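Local coordinates for capsid polyprotein VP90 (Turkey astrovirus 2, PDB 3TS3), which probably self-assembles into the icosahedral T=3 immature capsid, with this chain supplying the globular P2 projection domain that forms the virion spike, at residues P15-N20 with G32-A37; K103-H108 with E163-F168; Q118-G123 with A155-T160. All coordinates share one frame; numbering follows the deposited sequence. Where two conformers were deposited one is given.

Contact 1. Residues P15-N20 with G32-A37; sequences PYFVYN and GVFCLA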
loop_
_atom_site.group_PDB
_atom_site.type_symbol
_atom_site.label_atom_id
_atom_site.label_comp_id
_atom_site.label_asym_id
_atom_site.label_seq_id
_atom_site.Cartn_x
_atom_site.Cartn_y
_atom_site.Cartn_z
ATOM N N PRO C 15 2.839 -19.704 -10.025
ATOM C CA PRO C 15 3.151 -21.035 -9.479
ATOM C C PRO C 15 2.681 -21.369 -8.057
ATOM O O PRO C 15 2.313 -22.505 -7.794
ATOM C CB PRO C 15 4.671 -21.116 -9.600
ATOM C CG PRO C 15 5.132 -19.723 -9.559
ATOM C CD PRO C 15 4.050 -18.881 -10.177
ATOM N N TYR C 16 2.733 -20.394 -7.161
ATOM C CA TYR C 16 2.378 -20.603 -5.762
ATOM C C TYR C 16 1.757 -19.340 -5.198
ATOM O O TYR C 16 1.803 -18.302 -5.827
ATOM C CB TYR C 16 3.607 -21.008 -4.932
ATOM C CG TYR C 16 4.282 -22.255 -5.447
ATOM C CD1 TYR C 16 5.423 -22.170 -6.214
ATOM C CD2 TYR C 16 3.752 -23.511 -5.196
ATOM C CE1 TYR C 16 6.034 -23.291 -6.699
ATOM C CE2 TYR C 16 4.364 -24.641 -5.679
ATOM C CZ TYR C 16 5.500 -24.521 -6.434
ATOM O OH TYR C 16 6.131 -25.630 -6.944
ATOM N N PHE C 17 1.204 -19.434 -3.996
ATOM C CA PHE C 17 0.570 -18.281 -3.380
ATOM C C PHE C 17 1.642 -17.192 -3.251
ATOM O O PHE C 17 1.415 -16.050 -3.641
ATOM C CB PHE C 17 0.045 -18.698 -1.994
ATOM C CG PHE C 17 -0.905 -17.712 -1.354
ATOM C CD1 PHE C 17 -0.477 -16.468 -0.965
ATOM C CD2 PHE C 17 -2.213 -18.067 -1.104
ATOM C CE1 PHE C 17 -1.340 -15.589 -0.364
ATOM C CE2 PHE C 17 -3.083 -17.192 -0.502
ATOM C CZ PHE C 17 -2.648 -15.950 -0.132
ATOM N N VAL C 18 2.812 -17.561 -2.730
ATOM C CA VAL C 18 3.962 -16.668 -2.692
ATOM C C VAL C 18 5.116 -17.404 -3.357
ATOM O O VAL C 18 5.365 -18.553 -3.049
ATOM C CB VAL C 18 4.370 -16.300 -1.256
ATOM C CG1 VAL C 18 5.530 -15.288 -1.265
ATOM C CG2 VAL C 18 3.181 -15.778 -0.480
ATOM N N TYR C 19 5.797 -16.742 -4.279
ATOM C CA TYR C 19 6.899 -17.362 -4.999
ATOM C C TYR C 19 8.051 -16.387 -5.224
ATOM O O TYR C 19 7.891 -15.184 -5.131
ATOM C CB TYR C 19 6.405 -17.951 -6.328
ATOM C CG TYR C 19 5.761 -16.923 -7.220
ATOM C CD1 TYR C 19 4.438 -16.552 -7.044
ATOM C CD2 TYR C 19 6.484 -16.305 -8.219
ATOM C CE1 TYR C 19 3.863 -15.594 -7.842
ATOM C CE2 TYR C 19 5.916 -15.343 -9.019
ATOM C CZ TYR C 19 4.601 -14.994 -8.824
ATOM O OH TYR C 19 4.020 -14.041 -9.615
ATOM N N ASN C 20 9.226 -16.934 -5.493
ATOM C CA ASN C 20 10.406 -16.128 -5.783
ATOM C C ASN C 20 10.722 -16.024 -7.280
ATOM O O ASN C 20 10.021 -16.590 -8.103
ATOM C CB ASN C 20 11.613 -16.549 -4.934
ATOM C CG ASN C 20 12.173 -17.903 -5.314
ATOM O OD1 ASN C 20 11.939 -18.403 -6.400
ATOM N ND2 ASN C 20 12.949 -18.484 -4.410
ATOM N N GLY C 32 4.468 -11.894 7.543
ATOM C CA GLY C 32 5.057 -10.962 6.598
ATOM C C GLY C 32 5.559 -11.476 5.267
ATOM O O GLY C 32 6.365 -10.815 4.636
ATOM N N VAL C 33 5.066 -12.632 4.836
ATOM C CA VAL C 33 5.522 -13.167 3.510
ATOM C C VAL C 33 4.656 -12.635 2.343
ATOM O O VAL C 33 5.160 -12.581 1.232
ATOM C CB VAL C 33 5.431 -14.713 3.530
ATOM C CG1 VAL C 33 5.796 -15.281 2.190
ATOM C CG2 VAL C 33 6.348 -15.290 4.612
ATOM N N PHE C 34 3.496 -12.078 2.665
ATOM C CA PHE C 34 2.749 -11.317 1.664
ATOM C C PHE C 34 2.035 -10.095 2.236
ATOM O O PHE C 34 1.638 -10.070 3.391
ATOM C CB PHE C 34 1.815 -12.172 0.819
ATOM C CG PHE C 34 0.752 -12.883 1.604
ATOM C CD1 PHE C 34 -0.499 -12.321 1.781
ATOM C CD2 PHE C 34 0.987 -14.137 2.114
ATOM C CE1 PHE C 34 -1.476 -12.989 2.477
ATOM C CE2 PHE C 34 0.008 -14.801 2.809
ATOM C CZ PHE C 34 -1.218 -14.228 2.988
ATOM N N CYS C 35 1.882 -9.088 1.391
ATOM C CA CYS C 35 1.258 -7.839 1.750
ATOM C C CYS C 35 0.085 -7.545 0.823
ATOM O O CYS C 35 0.233 -7.593 -0.386
ATOM C CB CYS C 35 2.297 -6.724 1.632
ATOM S SG CYS C 35 1.639 -5.043 1.677
ATOM N N LEU C 36 -1.060 -7.212 1.407
ATOM C CA LEU C 36 -2.221 -6.816 0.628
ATOM C C LEU C 36 -2.231 -5.306 0.467
ATOM O O LEU C 36 -2.295 -4.572 1.440
ATOM C CB LEU C 36 -3.520 -7.249 1.317
ATOM C CG LEU C 36 -4.820 -6.722 0.697
ATOM C CD1 LEU C 36 -5.080 -7.352 -0.669
ATOM C CD2 LEU C 36 -5.996 -6.959 1.637
ATOM N N ALA C 37 -2.176 -4.856 -0.783
ATOM C CA ALA C 37 -2.274 -3.440 -1.117
ATOM C C ALA C 37 -3.520 -3.275 -1.977
ATOM O O ALA C 37 -3.765 -4.066 -2.862
ATOM C CB ALA C 37 -1.028 -2.967 -1.863
#
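Phe-17 lays the far end of its ring over one face of the Phe-34 ring, while Val-18, the next residue in the loop, closes on Phe-34 and Val-33. The Phe-17 side chain leaves the backbone with CG anti to N (chi1 -167°), and the approach is closest at CE1, relaxing slightly at CZ. CB and CG make no close contact with residues 32-37. CD1 is the first atom to come near, 4.1 Å from Phe-34 CD2. CE1 carries most of the contact: it sits over the centre of the Phe-34 ring, with Phe-34 CE2 the closest atom at 3.5 Å. At the tip, CZ lies 3.8 Å from Phe-34 CZ. The ring centroids are 4.7 Å apart and the planes meet at 46°, so the pair is neither a parallel stack nor a T.

Val-18 reaches the rim of the same ring obliquely, on the side that Phe-17 occupies, its CG2 methyl being 3.8 Å from Phe-34 CD2. Both methyls of Val-18 also lie against Val-33 CG1, but Val-33 was modelled in two conformers and the closeness of that pair is doubtful. Leu-88 and Ile-144, from strands 87-90 and 142-148, pack against both phenylalanines and enclose the pair in the hydrophobic interior. Polar backbone atoms beside the cluster are served from outside it: Gln-100 NE2 bonds Phe-17 O, and Asn-189 OD1 receives Phe-34 N.

All four touching residues are buried and meet chiefly through carbon, burying 184 Å² in total. The chemistry therefore implies cohesion by dispersion and exclusion of water, pinning the loop at 15-20 to the start of strand 34-37 without directional bonds between the two segments.

Contact 2. Residues K103-H108 with E163-F168; sequences KTLKQH and EKYILF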
loop_
_atom_site.group_PDB
_atom_site.type_symbol
_atom_site.label_atom_id
_atom_site.label_comp_id
_atom_site.label_asym_id
_atom_site.label_seq_id
_atom_site.Cartn_x
_atom_site.Cartn_y
_atom_site.Cartn_z
ATOM N N LYS C 103 -7.215 -11.605 -9.110
ATOM C CA LYS C 103 -7.596 -12.603 -10.102
ATOM C C LYS C 103 -6.660 -13.810 -10.142
ATOM O O LYS C 103 -7.106 -14.940 -10.102
ATOM C CB LYS C 103 -7.639 -11.959 -11.489
ATOM C CG LYS C 103 -7.949 -12.933 -12.605
ATOM C CD LYS C 103 -7.759 -12.313 -13.971
ATOM C CE LYS C 103 -8.799 -11.263 -14.252
ATOM N NZ LYS C 103 -8.712 -10.879 -15.687
ATOM N N THR C 104 -5.359 -13.570 -10.214
ATOM C CA THR C 104 -4.394 -14.669 -10.209
ATOM C C THR C 104 -4.416 -15.445 -8.884
ATOM O O THR C 104 -4.179 -16.642 -8.837
ATOM C CB THR C 104 -2.962 -14.236 -10.591
ATOM O OG1 THR C 104 -2.416 -13.413 -9.566
ATOM C CG2 THR C 104 -2.947 -13.483 -11.916
ATOM N N LEU C 105 -4.717 -14.739 -7.807
ATOM C CA LEU C 105 -4.737 -15.343 -6.484
ATOM C C LEU C 105 -5.823 -16.413 -6.378
ATOM O O LEU C 105 -5.767 -17.271 -5.519
ATOM C CB LEU C 105 -4.894 -14.277 -5.404
ATOM C CG LEU C 105 -4.668 -14.720 -3.953
ATOM C CD1 LEU C 105 -3.294 -15.344 -3.738
ATOM C CD2 LEU C 105 -4.875 -13.533 -3.040
ATOM N N LYS C 106 -6.788 -16.368 -7.284
ATOM C CA LYS C 106 -7.884 -17.336 -7.267
ATOM C C LYS C 106 -7.319 -18.734 -7.479
ATOM O O LYS C 106 -7.907 -19.717 -7.074
ATOM C CB LYS C 106 -8.939 -17.024 -8.330
ATOM C CG LYS C 106 -9.801 -15.822 -8.021
ATOM C CD LYS C 106 -10.890 -15.617 -9.068
ATOM C CE LYS C 106 -11.734 -14.396 -8.729
ATOM N NZ LYS C 106 -12.798 -14.138 -9.740
ATOM N N GLN C 107 -6.171 -18.801 -8.128
ATOM C CA GLN C 107 -5.506 -20.071 -8.372
ATOM C C GLN C 107 -5.046 -20.735 -7.082
ATOM O O GLN C 107 -4.816 -21.933 -7.041
ATOM C CB GLN C 107 -4.315 -19.888 -9.302
ATOM C CG GLN C 107 -4.682 -19.433 -10.683
ATOM C CD GLN C 107 -3.498 -18.870 -11.444
ATOM O OE1 GLN C 107 -2.404 -19.423 -11.413
ATOM N NE2 GLN C 107 -3.724 -17.771 -12.139
ATOM N N HIS C 108 -4.845 -19.929 -6.053
ATOM C CA HIS C 108 -4.270 -20.418 -4.807
ATOM C C HIS C 108 -5.096 -20.211 -3.541
ATOM O O HIS C 108 -4.747 -20.729 -2.490
ATOM C CB HIS C 108 -2.910 -19.749 -4.620
ATOM C CG HIS C 108 -2.085 -19.735 -5.867
ATOM N ND1 HIS C 108 -1.439 -20.854 -6.342
ATOM C CD2 HIS C 108 -1.829 -18.747 -6.756
ATOM C CE1 HIS C 108 -0.813 -20.552 -7.465
ATOM N NE2 HIS C 108 -1.035 -19.280 -7.737
ATOM N N GLU C 163 -17.358 -14.676 -5.288
ATOM C CA GLU C 163 -15.942 -14.551 -5.687
ATOM C C GLU C 163 -15.344 -13.229 -5.316
ATOM O O GLU C 163 -14.584 -12.633 -6.065
ATOM C CB GLU C 163 -15.763 -14.860 -7.182
ATOM C CG GLU C 163 -16.238 -16.252 -7.546
ATOM C CD GLU C 163 -15.845 -16.677 -8.942
ATOM O OE1 GLU C 163 -14.882 -16.115 -9.507
ATOM O OE2 GLU C 163 -16.498 -17.602 -9.469
ATOM N N LYS C 164 -15.647 -12.787 -4.103
ATOM C CA LYS C 164 -15.136 -11.521 -3.601
ATOM C C LYS C 164 -14.146 -11.709 -2.462
ATOM O O LYS C 164 -14.352 -12.526 -1.580
ATOM C CB LYS C 164 -16.278 -10.620 -3.118
ATOM C CG LYS C 164 -17.064 -9.928 -4.218
ATOM C CD LYS C 164 -17.934 -8.847 -3.605
ATOM C CE LYS C 164 -18.816 -8.191 -4.633
ATOM N NZ LYS C 164 -19.700 -7.184 -4.002
ATOM N N TYR C 165 -13.074 -10.932 -2.493
ATOM C CA TYR C 165 -12.106 -10.933 -1.408
ATOM C C TYR C 165 -12.556 -9.846 -0.447
ATOM O O TYR C 165 -12.660 -8.687 -0.811
ATOM C CB TYR C 165 -10.709 -10.608 -1.928
ATOM C CG TYR C 165 -10.075 -11.688 -2.771
ATOM C CD1 TYR C 165 -10.321 -11.774 -4.129
ATOM C CD2 TYR C 165 -9.213 -12.600 -2.205
ATOM C CE1 TYR C 165 -9.733 -12.754 -4.888
ATOM C CE2 TYR C 165 -8.632 -13.571 -2.947
ATOM C CZ TYR C 165 -8.888 -13.639 -4.294
ATOM O OH TYR C 165 -8.297 -14.616 -5.029
ATOM N N ILE C 166 -12.842 -10.250 0.781
ATOM C CA ILE C 166 -13.386 -9.342 1.760
ATOM C C ILE C 166 -12.383 -9.071 2.859
ATOM O O ILE C 166 -11.949 -9.979 3.536
ATOM C CB ILE C 166 -14.643 -9.953 2.401
ATOM C CG1 ILE C 166 -15.675 -10.275 1.321
ATOM C CG2 ILE C 166 -15.209 -9.032 3.460
ATOM C CD1 ILE C 166 -16.168 -9.055 0.581
ATOM N N LEU C 167 -12.035 -7.807 3.040
ATOM C CA LEU C 167 -11.104 -7.443 4.090
ATOM C C LEU C 167 -11.919 -6.953 5.282
ATOM O O LEU C 167 -12.666 -6.003 5.172
ATOM C CB LEU C 167 -10.167 -6.345 3.591
ATOM C CG LEU C 167 -9.154 -5.806 4.599
ATOM C CD1 LEU C 167 -8.168 -6.871 5.038
ATOM C CD2 LEU C 167 -8.441 -4.603 4.026
ATOM N N PHE C 168 -11.781 -7.635 6.413
ATOM C CA PHE C 168 -12.589 -7.349 7.589
ATOM C C PHE C 168 -11.714 -6.865 8.734
ATOM O O PHE C 168 -10.797 -7.548 9.141
ATOM C CB PHE C 168 -13.346 -8.624 7.986
ATOM C CG PHE C 168 -14.082 -8.522 9.291
ATOM C CD1 PHE C 168 -15.192 -7.725 9.401
ATOM C CD2 PHE C 168 -13.677 -9.245 10.396
ATOM C CE1 PHE C 168 -15.878 -7.634 10.577
ATOM C CE2 PHE C 168 -14.362 -9.147 11.582
ATOM C CZ PHE C 168 -15.456 -8.343 11.672
HETATM O O HOH W 1 -14.095 -11.976 -8.696
#
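Lys-106 reaches out with an extended chain to form a salt bridge with Glu-163, NZ donating a hydrogen bond to OE1 at 2.9 Å and meeting that oxygen nearly along its C-O bond direction. A water adds a second link, accepting from Lys-106 NZ at 2.7 Å and donating to the Glu-163 backbone O at 2.8 Å. Glu-163 was modelled in two conformers and both residues touch a crystal neighbour, so the bridge may be partly occupied or influenced by the lattice.

Further in, the Tyr-165 hydroxyl rests against the 105-106 peptide, with OH 3.2 Å from Lys-106 N. The angle is too poor for a hydrogen bond, and Lys-106 N instead donates to Lys-103 O. Leu-105 flanks the phenol: its CB is 3.4 Å from Tyr-165 OH, and its CD2 is 3.8 Å from Tyr-165 CE2. Lys-106 CG comes in at the ring edge, near the ring plane.

Glu-163 and Lys-164 both face Arg-159, forming a G1 beta bulge where Glu-163 takes a positive phi (54°). Strand 164-171 then runs between strands 76-81 and 153-159, with Tyr-158 of the latter meeting the Tyr-165 ring, and the end of helix 102-105 packs against its start.

Contact 3. Residues Q118-G123 with A155-T160; sequences QKYYPG and ALFYRT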
loop_
_atom_site.group_PDB
_atom_site.type_symbol
_atom_site.label_atom_id
_atom_site.label_comp_id
_atom_site.label_asym_id
_atom_site.label_seq_id
_atom_site.Cartn_x
_atom_site.Cartn_y
_atom_site.Cartn_z
ATOM N N GLN C 118 -7.015 -20.853 6.092
ATOM C CA GLN C 118 -7.842 -21.680 6.956
ATOM C C GLN C 118 -9.276 -21.693 6.443
ATOM O O GLN C 118 -9.626 -20.940 5.550
ATOM C CB GLN C 118 -7.795 -21.203 8.409
ATOM C CG GLN C 118 -6.394 -21.073 8.979
ATOM C CD GLN C 118 -5.714 -22.407 9.236
ATOM O OE1 GLN C 118 -6.343 -23.453 9.222
ATOM N NE2 GLN C 118 -4.422 -22.363 9.488
ATOM N N LYS C 119 -10.091 -22.579 7.005
ATOM C CA LYS C 119 -11.471 -22.709 6.587
ATOM C C LYS C 119 -12.333 -22.016 7.610
ATOM O O LYS C 119 -12.296 -22.344 8.777
ATOM C CB LYS C 119 -11.870 -24.182 6.497
ATOM C CG LYS C 119 -11.168 -24.944 5.391
ATOM C CD LYS C 119 -11.531 -26.413 5.394
ATOM C CE LYS C 119 -10.929 -27.129 4.202
ATOM N NZ LYS C 119 -11.535 -28.465 3.997
ATOM N N TYR C 120 -13.126 -21.060 7.154
ATOM C CA TYR C 120 -13.938 -20.283 8.068
ATOM C C TYR C 120 -14.911 -21.174 8.842
ATOM O O TYR C 120 -15.519 -22.073 8.286
ATOM C CB TYR C 120 -14.693 -19.198 7.302
ATOM C CG TYR C 120 -15.725 -18.484 8.130
ATOM C CD1 TYR C 120 -15.356 -17.682 9.195
ATOM C CD2 TYR C 120 -17.069 -18.620 7.850
ATOM C CE1 TYR C 120 -16.291 -17.036 9.949
ATOM C CE2 TYR C 120 -18.016 -17.979 8.604
ATOM C CZ TYR C 120 -17.620 -17.185 9.654
ATOM O OH TYR C 120 -18.555 -16.539 10.413
ATOM N N TYR C 121 -15.019 -20.930 10.142
ATOM C CA TYR C 121 -15.926 -21.682 10.989
ATOM C C TYR C 121 -16.792 -20.725 11.807
ATOM O O TYR C 121 -16.309 -20.064 12.712
ATOM C CB TYR C 121 -15.100 -22.569 11.920
ATOM C CG TYR C 121 -15.886 -23.615 12.685
ATOM C CD1 TYR C 121 -16.485 -24.680 12.034
ATOM C CD2 TYR C 121 -15.994 -23.549 14.062
ATOM C CE1 TYR C 121 -17.191 -25.642 12.741
ATOM C CE2 TYR C 121 -16.690 -24.496 14.773
ATOM C CZ TYR C 121 -17.288 -25.538 14.114
ATOM O OH TYR C 121 -17.981 -26.478 14.839
ATOM N N PRO C 122 -18.086 -20.686 11.520
ATOM C CA PRO C 122 -18.998 -19.772 12.211
ATOM C C PRO C 122 -19.076 -20.011 13.716
ATOM O O PRO C 122 -19.208 -19.058 14.465
ATOM C CB PRO C 122 -20.351 -20.077 11.568
ATOM C CG PRO C 122 -20.026 -20.647 10.260
ATOM C CD PRO C 122 -18.729 -21.354 10.380
ATOM N N GLY C 123 -18.970 -21.264 14.134
ATOM C CA GLY C 123 -19.206 -21.642 15.513
ATOM C C GLY C 123 -18.296 -20.992 16.529
ATOM O O GLY C 123 -18.727 -20.647 17.619
ATOM N N ALA C 155 -8.846 -9.882 9.268
ATOM C CA ALA C 155 -9.022 -11.084 8.483
ATOM C C ALA C 155 -9.293 -10.775 7.026
ATOM O O ALA C 155 -10.010 -9.846 6.719
ATOM C CB ALA C 155 -10.158 -11.915 9.048
ATOM N N LEU C 156 -8.726 -11.584 6.139
ATOM C CA LEU C 156 -9.042 -11.502 4.724
ATOM C C LEU C 156 -9.799 -12.778 4.381
ATOM O O LEU C 156 -9.305 -13.875 4.605
ATOM C CB LEU C 156 -7.773 -11.392 3.877
ATOM C CG LEU C 156 -7.922 -11.423 2.351
ATOM C CD1 LEU C 156 -8.688 -10.226 1.833
ATOM C CD2 LEU C 156 -6.554 -11.497 1.697
ATOM N N PHE C 157 -11.002 -12.618 3.846
ATOM C CA PHE C 157 -11.829 -13.749 3.479
ATOM C C PHE C 157 -11.962 -13.809 1.968
ATOM O O PHE C 157 -11.837 -12.805 1.286
ATOM C CB PHE C 157 -13.258 -13.589 4.014
ATOM C CG PHE C 157 -13.386 -13.571 5.512
ATOM C CD1 PHE C 157 -13.384 -14.747 6.239
ATOM C CD2 PHE C 157 -13.595 -12.385 6.183
ATOM C CE1 PHE C 157 -13.533 -14.728 7.608
ATOM C CE2 PHE C 157 -13.750 -12.363 7.546
ATOM C CZ PHE C 157 -13.716 -13.537 8.257
ATOM N N TYR C 158 -12.232 -15.001 1.456
ATOM C CA TYR C 158 -12.664 -15.140 0.084
ATOM C C TYR C 158 -14.090 -15.662 0.182
ATOM O O TYR C 158 -14.307 -16.799 0.589
ATOM C CB TYR C 158 -11.773 -16.101 -0.696
ATOM C CG TYR C 158 -12.125 -16.201 -2.167
ATOM C CD1 TYR C 158 -12.053 -15.100 -2.988
ATOM C CD2 TYR C 158 -12.512 -17.400 -2.723
ATOM C CE1 TYR C 158 -12.373 -15.179 -4.320
ATOM C CE2 TYR C 158 -12.831 -17.491 -4.057
ATOM C CZ TYR C 158 -12.758 -16.378 -4.856
ATOM O OH TYR C 158 -13.076 -16.464 -6.191
ATOM N N ARG C 159 -15.056 -14.829 -0.197
ATOM C CA ARG C 159 -16.453 -15.244 -0.160
ATOM C C ARG C 159 -16.734 -15.917 -1.491
ATOM O O ARG C 159 -16.986 -15.271 -2.493
ATOM C CB ARG C 159 -17.380 -14.045 0.049
ATOM C CG ARG C 159 -18.849 -14.422 0.242
ATOM C CD ARG C 159 -19.796 -13.230 0.125
ATOM N NE ARG C 159 -19.654 -12.267 1.210
ATOM C CZ ARG C 159 -19.519 -10.957 1.045
ATOM N NH1 ARG C 159 -19.494 -10.428 -0.169
ATOM N NH2 ARG C 159 -19.404 -10.177 2.106
ATOM N N THR C 160 -16.704 -17.239 -1.470
ATOM C CA THR C 160 -16.795 -18.054 -2.670
ATOM C C THR C 160 -18.089 -17.846 -3.440
ATOM O O THR C 160 -18.095 -17.928 -4.653
ATOM C CB THR C 160 -16.612 -19.551 -2.357
ATOM O OG1 THR C 160 -17.651 -19.993 -1.487
ATOM C CG2 THR C 160 -15.286 -19.789 -1.677
#
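Phe-157 turns the edge of its ring toward the face of Tyr-120 in an offset edge-to-face pair. The planes stand at 87°, essentially perpendicular, and the centroids are 5.7 Å apart. The offset shows in the closest approach: Phe-157 CE1 lies 3.8 Å from Tyr-120 CD1, at the rim of the tyrosine ring and not over its middle. These two rings make the whole contact, which buries just 75 Å².

Tyr-120 places CG anti to the backbone N (chi1 171°), carrying its ring toward strand 153-159. Phe-157 reaches it differently. Its CB leaves the strand at a slant to the other segment, and with CG anti to the carbonyl carbon (chi1 -64°) the ring swings across to close the distance. On the opposite face of the Tyr-120 ring lies Pro-122 N, 3.9 Å above the plane and displaced toward the rim, so the phenol is held between its own chain and Phe-157.

The separation of 8.3 Å between the CA atoms of Tyr-120 and Phe-157 is too wide for directly paired strands, in keeping with the sheet order. Strand 142-148 lies between, pairing antiparallel with both 117-119 and 153-159, and its Val-143 both bonds to Gln-118 through the backbone and packs on Phe-157. Ile-57 of strand 56-59 and Phe-168 of strand 164-171 also press on Phe-157, which thus joins the main sheet to the smaller two-stranded one.

In the fold
All three contacts reach the same large antiparallel sheet of the spike domain. Contact 1 closes before contact 2 opens, and contact 3 is nested within the chain loop that contact 2 closes. Contacts 1 and 2 have centres about 13 Å apart and join where Phe-17 CZ packs 3.7 Å from Leu-105 CD1. Contacts 2 and 3, about 12 Å apart between centres, share the neighbouring strands 153-159 and 164-171, with a probable hydrogen bond from Ile-166 N to Phe-157 O. Contacts 1 and 3 lie about 19 Å apart and barely touch. Contact 2 lies between the others, its 103-108 side touching the 15-20 loop and its strand pairing with 153-159, linking all three within the P2 domain.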